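Local structure of MsStt7d protein (Micromonas, 4IX3) at residues 75-80 with 160-165; 260-265 with 302-307. The protein is a homolog of the Stt7 state transition kinase whose catalytic domain, described here, probably binds ATP and transfers phosphate to protein substrates. All coordinates share one frame; numbering follows the deposited sequence. Where two conformers were deposited one is given.

Interaction 1: residues 75-80 with 160-165; sequences ANAKGT and HECGVV
Asn-76 and Ala-77 meet Cys-162 in a small, partly buried van der Waals contact (92 Å² in all) between the C-terminal ends of two helices, 59-76 of the N-lobe and 141-161 of the C-lobe. The CB atoms of Asn-76 and Cys-162 approach to 3.9 Å where the two backbones come nearest, CA to CA 6.7 Å. Cys-162 was deposited in two conformers, and the touches of its sulfur hold for the one described and are therefore doubtful; in it the methyl of Ala-77 is a looser apolar neighbour, CB to SG 4.4 Å. Both segments turn sharply here. Ala-77 opens a type II turn to Thr-80, whose OG1 folds back to donate to Ala-77 O (2.8 Å), meeting the carbonyl at 148° and tilted 15° from its plane. In 160-165, Gly-163, with positive phi, is the C-prime residue of a Schellman motif closing helix 141-161: Val-164 N bonds Leu-159 O, and Gly-163 N bonds His-160 O at 2.9 Å. Polar ties flank the apolar touch: His-72 NE2 bonds Cys-162 O, and Lys-78 O bonds Arg-158 NH2. The arrangement is that of the protein kinase fold, in which the loop that follows helix C (59-76) and leads to strand 84-90 packs on the end of helix E (141-161), just ahead of the catalytic loop, here carrying the magnesium ligand Asp-168.

Interaction 2: residues 260-265 with 302-307; sequences LAVVGL and AALDAN
Ala-261 and Val-262, where helix 246-261 ends, pack on Ala-303 and Leu-304, in the first turn of helix 302-318, burying 150 Å². The tight part is apolar. Leu-304 has CG anti to its carbonyl carbon (chi1 -58°), an orientation that swings the forked end toward 260-265, although its first bond runs alongside that segment. The two prongs take different partners: CD2 of Leu-304 lies 3.7 Å from the methyl of Ala-261, while its CD1 reaches CG2 of Val-262 at 3.9 Å, the valine and leucine side chains crossing at about a right angle. Beside this pair the small Ala-303 lets the backbones come close, its CB resting 3.6 Å from Ala-261 O and 4.1 Å from Ala-261 CB. Met-257 and Cys-315 also touch Leu-304. Beside the alanines the fit is looser: a water bridges the backbones, donating to Ala-261 O (2.7 Å) and accepting from Ala-303 N (2.9 Å). It thus joins a carbonyl from the end of one helix to an amide in the opening turn of the next. Farther along, Asn-307 is exposed; it is a magnesium ligand seen for this protein, though no metal is bound to it here. Alanines facing each other beside a bridging water are here part of the C-lobe helix bundle of the protein kinase fold, where helix 302-318, probably the counterpart of helix H, packs against the end of the central helix F (246-261).

Interaction 1 comes first along the chain and closes before interaction 2 opens; their centres lie 29 Å apart and their nearest atoms about 14 Å, without touching. Interaction 1 ties the N-lobe helix 59-76 and its following loop to the C-lobe, whereas interaction 2 lies wholly within the C-lobe, farther from the chain's centre. Helices 141-161 and 246-261 connect them: His-160 of interaction 1 bonds Asp-249 on helix 246-261, and Leu-260 and Ala-261 of interaction 2 touch Thr-145 near the other end of helix 141-161. One kinase domain therefore holds a lobe-to-lobe contact and a peripheral helix contact on the same helical core.

Interaction 1: residues 75-80 with 160-165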
ATOM      1  N   ALA B  75      18.899  -7.559 -18.192  1.00 14.87           N
ATOM      2  CA  ALA B  75      19.792  -8.469 -18.877  1.00 14.15           C
ATOM      3  C   ALA B  75      19.131  -9.196 -20.031  1.00 15.48           C
ATOM      4  O   ALA B  75      19.844  -9.507 -20.993  1.00 20.44           O
ATOM      5  CB  ALA B  75      20.373  -9.466 -17.885  1.00 14.66           C
ATOM      6  N   ASN B  76      17.832  -9.497 -19.915  1.00 14.78           N
ATOM      7  CA  ASN B  76      17.169 -10.481 -20.783  1.00 14.65           C
ATOM      8  C   ASN B  76      16.021  -9.984 -21.660  1.00 16.46           C
ATOM      9  O   ASN B  76      15.640 -10.676 -22.618  1.00 20.04           O
ATOM     10  CB  ASN B  76      16.690 -11.682 -19.974  1.00 16.95           C
ATOM     11  CG  ASN B  76      17.850 -12.457 -19.397  1.00 18.32           C
ATOM     12  OD1 ASN B  76      18.155 -12.423 -18.178  1.00 23.30           O
ATOM     13  ND2 ASN B  76      18.552 -13.120 -20.283  1.00 20.11           N
ATOM     14  N   ALA B  77      15.465  -8.823 -21.324  1.00 14.77           N
ATOM     15  CA  ALA B  77      14.327  -8.277 -22.057  1.00 13.92           C
ATOM     16  C   ALA B  77      14.375  -6.753 -22.109  1.00 14.48           C
ATOM     17  O   ALA B  77      13.473  -6.073 -21.622  1.00 14.22           O
ATOM     18  CB  ALA B  77      13.022  -8.747 -21.433  1.00 15.57           C
ATOM     19  N   LYS B  78      15.438  -6.228 -22.708  1.00 15.58           N
ATOM     20  CA  LYS B  78      15.623  -4.767 -22.855  1.00 15.46           C
ATOM     21  C   LYS B  78      14.524  -4.168 -23.722  1.00 14.48           C
ATOM     22  O   LYS B  78      14.174  -4.765 -24.750  1.00 16.84           O
ATOM     23  CB  LYS B  78      16.974  -4.452 -23.497  1.00 18.26           C
ATOM     24  CG  LYS B  78      18.137  -4.618 -22.529  1.00 21.85           C
ATOM     25  CD  LYS B  78      19.378  -3.957 -23.118  1.00 27.83           C
ATOM     26  CE  LYS B  78      20.490  -3.854 -22.078  1.00 40.58           C
ATOM     27  NZ  LYS B  78      20.894  -5.234 -21.699  1.00 38.77           N
ATOM     28  N   GLY B  79      14.011  -3.008 -23.321  1.00 14.07           N
ATOM     29  CA  GLY B  79      12.987  -2.272 -24.048  1.00 15.01           C
ATOM     30  C   GLY B  79      11.576  -2.699 -23.722  1.00 11.38           C
ATOM     31  O   GLY B  79      10.654  -1.967 -24.137  1.00 14.80           O
ATOM     32  N   THR B  80      11.384  -3.794 -22.976  1.00 11.89           N
ATOM     33  CA  THR B  80      10.012  -4.151 -22.568  1.00 10.27           C
ATOM     34  C   THR B  80       9.487  -3.202 -21.493  1.00 10.86           C
ATOM     35  O   THR B  80       8.279  -2.918 -21.477  1.00 11.66           O
ATOM     36  CB  THR B  80       9.896  -5.596 -22.089  1.00 11.56           C
ATOM     37  OG1 THR B  80      10.747  -5.822 -20.962  1.00 12.46           O
ATOM     38  CG2 THR B  80      10.209  -6.584 -23.221  1.00 13.21           C
ATOM     39  N   HIS B 160       7.761 -13.351 -20.604  1.00 11.24           N
ATOM     40  CA  HIS B 160       7.444 -14.735 -20.298  1.00 12.71           C
ATOM     41  C   HIS B 160       8.533 -15.710 -20.726  1.00 13.38           C
ATOM     42  O   HIS B 160       8.821 -16.704 -20.034  1.00 14.46           O
ATOM     43  CB  HIS B 160       6.100 -15.172 -20.889  1.00 12.26           C
ATOM     44  CG  HIS B 160       4.958 -14.334 -20.400  1.00 12.49           C
ATOM     45  ND1 HIS B 160       3.772 -14.223 -21.058  1.00 13.03           N
ATOM     46  CD2 HIS B 160       4.864 -13.530 -19.282  1.00 11.03           C
ATOM     47  CE1 HIS B 160       2.960 -13.383 -20.394  1.00 12.25           C
ATOM     48  NE2 HIS B 160       3.613 -12.945 -19.303  1.00 11.65           N
ATOM     49  N   GLU B 161       9.153 -15.435 -21.873  1.00 14.05           N
ATOM     50  CA  GLU B 161      10.233 -16.254 -22.424  1.00 17.09           C
ATOM     51  C   GLU B 161      11.426 -16.336 -21.458  1.00 16.33           C
ATOM     52  O   GLU B 161      12.142 -17.327 -21.423  1.00 19.49           O
ATOM     53  CB  GLU B 161      10.651 -15.683 -23.802  1.00 19.92           C
ATOM     54  CG  GLU B 161      11.616 -16.485 -24.662  1.00 28.16           C
ATOM     55  CD  GLU B 161      12.005 -15.720 -25.937  1.00 38.64           C
ATOM     56  OE1 GLU B 161      11.286 -14.776 -26.372  1.00 46.22           O
ATOM     57  OE2 GLU B 161      13.069 -16.033 -26.503  1.00 61.68           O
ATOM     58  N   CYS B 162      11.640 -15.290 -20.680  1.00 14.03           N
ATOM     59  CA  CYS B 162      12.719 -15.330 -19.703  0.50 16.06           C
ATOM     60  C   CYS B 162      12.216 -15.562 -18.295  1.00 15.12           C
ATOM     61  O   CYS B 162      12.954 -15.357 -17.318  1.00 16.46           O
ATOM     62  CB  CYS B 162      13.632 -14.116 -19.807  0.50 17.11           C
ATOM     63  SG  CYS B 162      12.920 -12.577 -19.194  0.50 12.30           S
ATOM     64  N   GLY B 163      10.993 -16.079 -18.185  1.00 14.60           N
ATOM     65  CA  GLY B 163      10.454 -16.557 -16.918  1.00 16.48           C
ATOM     66  C   GLY B 163       9.739 -15.528 -16.056  1.00 13.19           C
ATOM     67  O   GLY B 163       9.353 -15.855 -14.946  1.00 16.24           O
ATOM     68  N   VAL B 164       9.564 -14.309 -16.521  1.00 13.05           N
ATOM     69  CA  VAL B 164       8.946 -13.263 -15.730  1.00 11.32           C
ATOM     70  C   VAL B 164       7.472 -13.119 -16.033  1.00 11.28           C
ATOM     71  O   VAL B 164       7.110 -12.995 -17.224  1.00 11.84           O
ATOM     72  CB  VAL B 164       9.688 -11.927 -15.968  1.00 12.46           C
ATOM     73  CG1 VAL B 164       9.009 -10.777 -15.213  1.00 12.68           C
ATOM     74  CG2 VAL B 164      11.162 -12.080 -15.538  1.00 15.16           C
ATOM     75  N   VAL B 165       6.653 -13.134 -14.994  1.00 12.27           N
ATOM     76  CA  VAL B 165       5.242 -12.768 -15.098  1.00 11.99           C
ATOM     77  C   VAL B 165       5.057 -11.425 -14.417  1.00 10.76           C
ATOM     78  O   VAL B 165       5.478 -11.280 -13.251  1.00 12.24           O
ATOM     79  CB  VAL B 165       4.314 -13.857 -14.525  1.00 12.40           C
ATOM     80  CG1 VAL B 165       2.846 -13.442 -14.544  1.00 12.45           C
ATOM     81  CG2 VAL B 165       4.551 -15.146 -15.286  1.00 14.97           C
TER

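Interaction 2: residues 260-265 with 302-307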
ATOM      1  N   LEU B 260      -8.716   0.081 -24.460  1.00 11.39           N
ATOM      2  CA  LEU B 260      -8.238   0.821 -25.632  1.00 11.04           C
ATOM      3  C   LEU B 260      -9.306   0.819 -26.735  1.00 10.84           C
ATOM      4  O   LEU B 260      -9.452   1.818 -27.418  1.00 11.49           O
ATOM      5  CB  LEU B 260      -6.939   0.194 -26.145  1.00 11.89           C
ATOM      6  CG  LEU B 260      -5.792   0.299 -25.131  1.00 13.27           C
ATOM      7  CD1 LEU B 260      -4.618  -0.414 -25.749  1.00 18.04           C
ATOM      8  CD2 LEU B 260      -5.523   1.770 -24.858  1.00 21.79           C
ATOM      9  N   ALA B 261      -9.959  -0.327 -26.927  1.00 10.73           N
ATOM     10  CA  ALA B 261     -10.884  -0.507 -28.050  1.00 11.70           C
ATOM     11  C   ALA B 261     -12.212   0.223 -27.891  1.00 12.39           C
ATOM     12  O   ALA B 261     -12.815   0.587 -28.910  1.00 13.43           O
ATOM     13  CB  ALA B 261     -11.120  -1.998 -28.263  1.00 12.54           C
ATOM     14  N   VAL B 262     -12.680   0.424 -26.652  1.00 13.19           N
ATOM     15  CA  VAL B 262     -14.064   0.918 -26.415  1.00 13.35           C
ATOM     16  C   VAL B 262     -14.004   2.082 -25.435  1.00 12.98           C
ATOM     17  O   VAL B 262     -13.671   1.860 -24.247  1.00 14.86           O
ATOM     18  CB  VAL B 262     -14.987  -0.173 -25.863  1.00 14.46           C
ATOM     19  CG1 VAL B 262     -16.426   0.322 -25.755  1.00 16.53           C
ATOM     20  CG2 VAL B 262     -14.911  -1.439 -26.712  1.00 16.76           C
ATOM     21  N   VAL B 263     -14.226   3.302 -25.934  1.00 13.89           N
ATOM     22  CA  VAL B 263     -14.099   4.530 -25.121  1.00 14.49           C
ATOM     23  C   VAL B 263     -14.877   4.370 -23.805  1.00 14.66           C
ATOM     24  O   VAL B 263     -14.378   4.739 -22.727  1.00 15.52           O
ATOM     25  CB  VAL B 263     -14.475   5.823 -25.887  1.00 14.76           C
ATOM     26  CG1 VAL B 263     -14.491   7.029 -24.950  1.00 17.98           C
ATOM     27  CG2 VAL B 263     -13.493   6.025 -27.037  1.00 16.91           C
ATOM     28  N   GLY B 264     -16.101   3.881 -23.898  1.00 15.69           N
ATOM     29  CA  GLY B 264     -16.933   3.749 -22.696  1.00 16.45           C
ATOM     30  C   GLY B 264     -16.438   2.732 -21.677  1.00 16.07           C
ATOM     31  O   GLY B 264     -16.926   2.748 -20.524  1.00 17.85           O
ATOM     32  N   LEU B 265     -15.457   1.875 -22.028  1.00 14.52           N
ATOM     33  CA  LEU B 265     -14.903   0.974 -21.027  1.00 14.26           C
ATOM     34  C   LEU B 265     -13.659   1.554 -20.361  1.00 13.65           C
ATOM     35  O   LEU B 265     -13.032   0.850 -19.566  1.00 14.32           O
ATOM     36  CB  LEU B 265     -14.579  -0.384 -21.630  1.00 14.97           C
ATOM     37  CG  LEU B 265     -15.803  -1.068 -22.278  1.00 14.95           C
ATOM     38  CD1 LEU B 265     -15.396  -2.410 -22.863  1.00 15.88           C
ATOM     39  CD2 LEU B 265     -16.934  -1.207 -21.264  1.00 16.88           C
ATOM     40  N   ALA B 302     -17.218  -0.586 -32.362  1.00 15.48           N
ATOM     41  CA  ALA B 302     -16.714  -0.725 -33.757  1.00 15.41           C
ATOM     42  C   ALA B 302     -15.328  -1.371 -33.829  1.00 13.50           C
ATOM     43  O   ALA B 302     -15.058  -2.177 -34.747  1.00 15.27           O
ATOM     44  CB  ALA B 302     -16.670   0.606 -34.475  1.00 15.81           C
ATOM     45  N   ALA B 303     -14.390  -1.002 -32.942  1.00 13.62           N
ATOM     46  CA  ALA B 303     -13.048  -1.568 -33.048  1.00 13.07           C
ATOM     47  C   ALA B 303     -13.015  -3.087 -32.893  1.00 14.49           C
ATOM     48  O   ALA B 303     -12.158  -3.759 -33.492  1.00 14.21           O
ATOM     49  CB  ALA B 303     -12.067  -0.860 -32.090  1.00 14.24           C
ATOM     50  N   LEU B 304     -13.858  -3.621 -32.015  1.00 13.35           N
ATOM     51  CA  LEU B 304     -13.942  -5.049 -31.791  1.00 14.70           C
ATOM     52  C   LEU B 304     -14.748  -5.713 -32.914  1.00 13.98           C
ATOM     53  O   LEU B 304     -14.463  -6.871 -33.264  1.00 13.59           O
ATOM     54  CB  LEU B 304     -14.556  -5.365 -30.419  1.00 14.83           C
ATOM     55  CG  LEU B 304     -13.771  -4.734 -29.251  1.00 14.29           C
ATOM     56  CD1 LEU B 304     -14.476  -5.101 -27.949  1.00 17.87           C
ATOM     57  CD2 LEU B 304     -12.345  -5.290 -29.272  1.00 14.88           C
ATOM     58  N   ASP B 305     -15.768  -4.996 -33.423  1.00 14.31           N
ATOM     59  CA  ASP B 305     -16.595  -5.506 -34.527  1.00 15.22           C
ATOM     60  C   ASP B 305     -15.810  -5.607 -35.843  1.00 13.06           C
ATOM     61  O   ASP B 305     -16.166  -6.411 -36.710  1.00 15.41           O
ATOM     62  CB  ASP B 305     -17.732  -4.526 -34.801  1.00 15.56           C
ATOM     63  CG  ASP B 305     -18.787  -4.530 -33.694  1.00 16.88           C
ATOM     64  OD1 ASP B 305     -18.922  -5.545 -32.986  1.00 19.80           O
ATOM     65  OD2 ASP B 305     -19.516  -3.515 -33.572  1.00 20.82           O
ATOM     66  N   ALA B 306     -14.793  -4.767 -36.061  1.00 13.51           N
ATOM     67  CA  ALA B 306     -14.202  -4.607 -37.391  1.00 15.34           C
ATOM     68  C   ALA B 306     -13.667  -5.949 -37.881  1.00 13.97           C
ATOM     69  O   ALA B 306     -13.164  -6.795 -37.130  1.00 14.43           O
ATOM     70  CB  ALA B 306     -13.060  -3.600 -37.314  1.00 15.47           C
ATOM     71  N   ASN B 307     -13.716  -6.099 -39.203  1.00 14.66           N
ATOM     72  CA  ASN B 307     -13.054  -7.219 -39.866  1.00 14.19           C
ATOM     73  C   ASN B 307     -13.525  -8.569 -39.351  1.00 16.17           C
ATOM     74  O   ASN B 307     -12.731  -9.418 -38.922  1.00 19.03           O
ATOM     75  CB  ASN B 307     -11.532  -7.081 -39.790  1.00 17.91           C
ATOM     76  CG  ASN B 307     -11.046  -5.764 -40.374  1.00 20.78           C
ATOM     77  OD1 ASN B 307     -11.362  -5.399 -41.520  1.00 24.27           O
ATOM     78  ND2 ASN B 307     -10.370  -4.980 -39.541  1.00 23.04           N
TER
HETATM   79  O   HOH W   1     -14.760   0.810 -30.735  1.00 15.31           O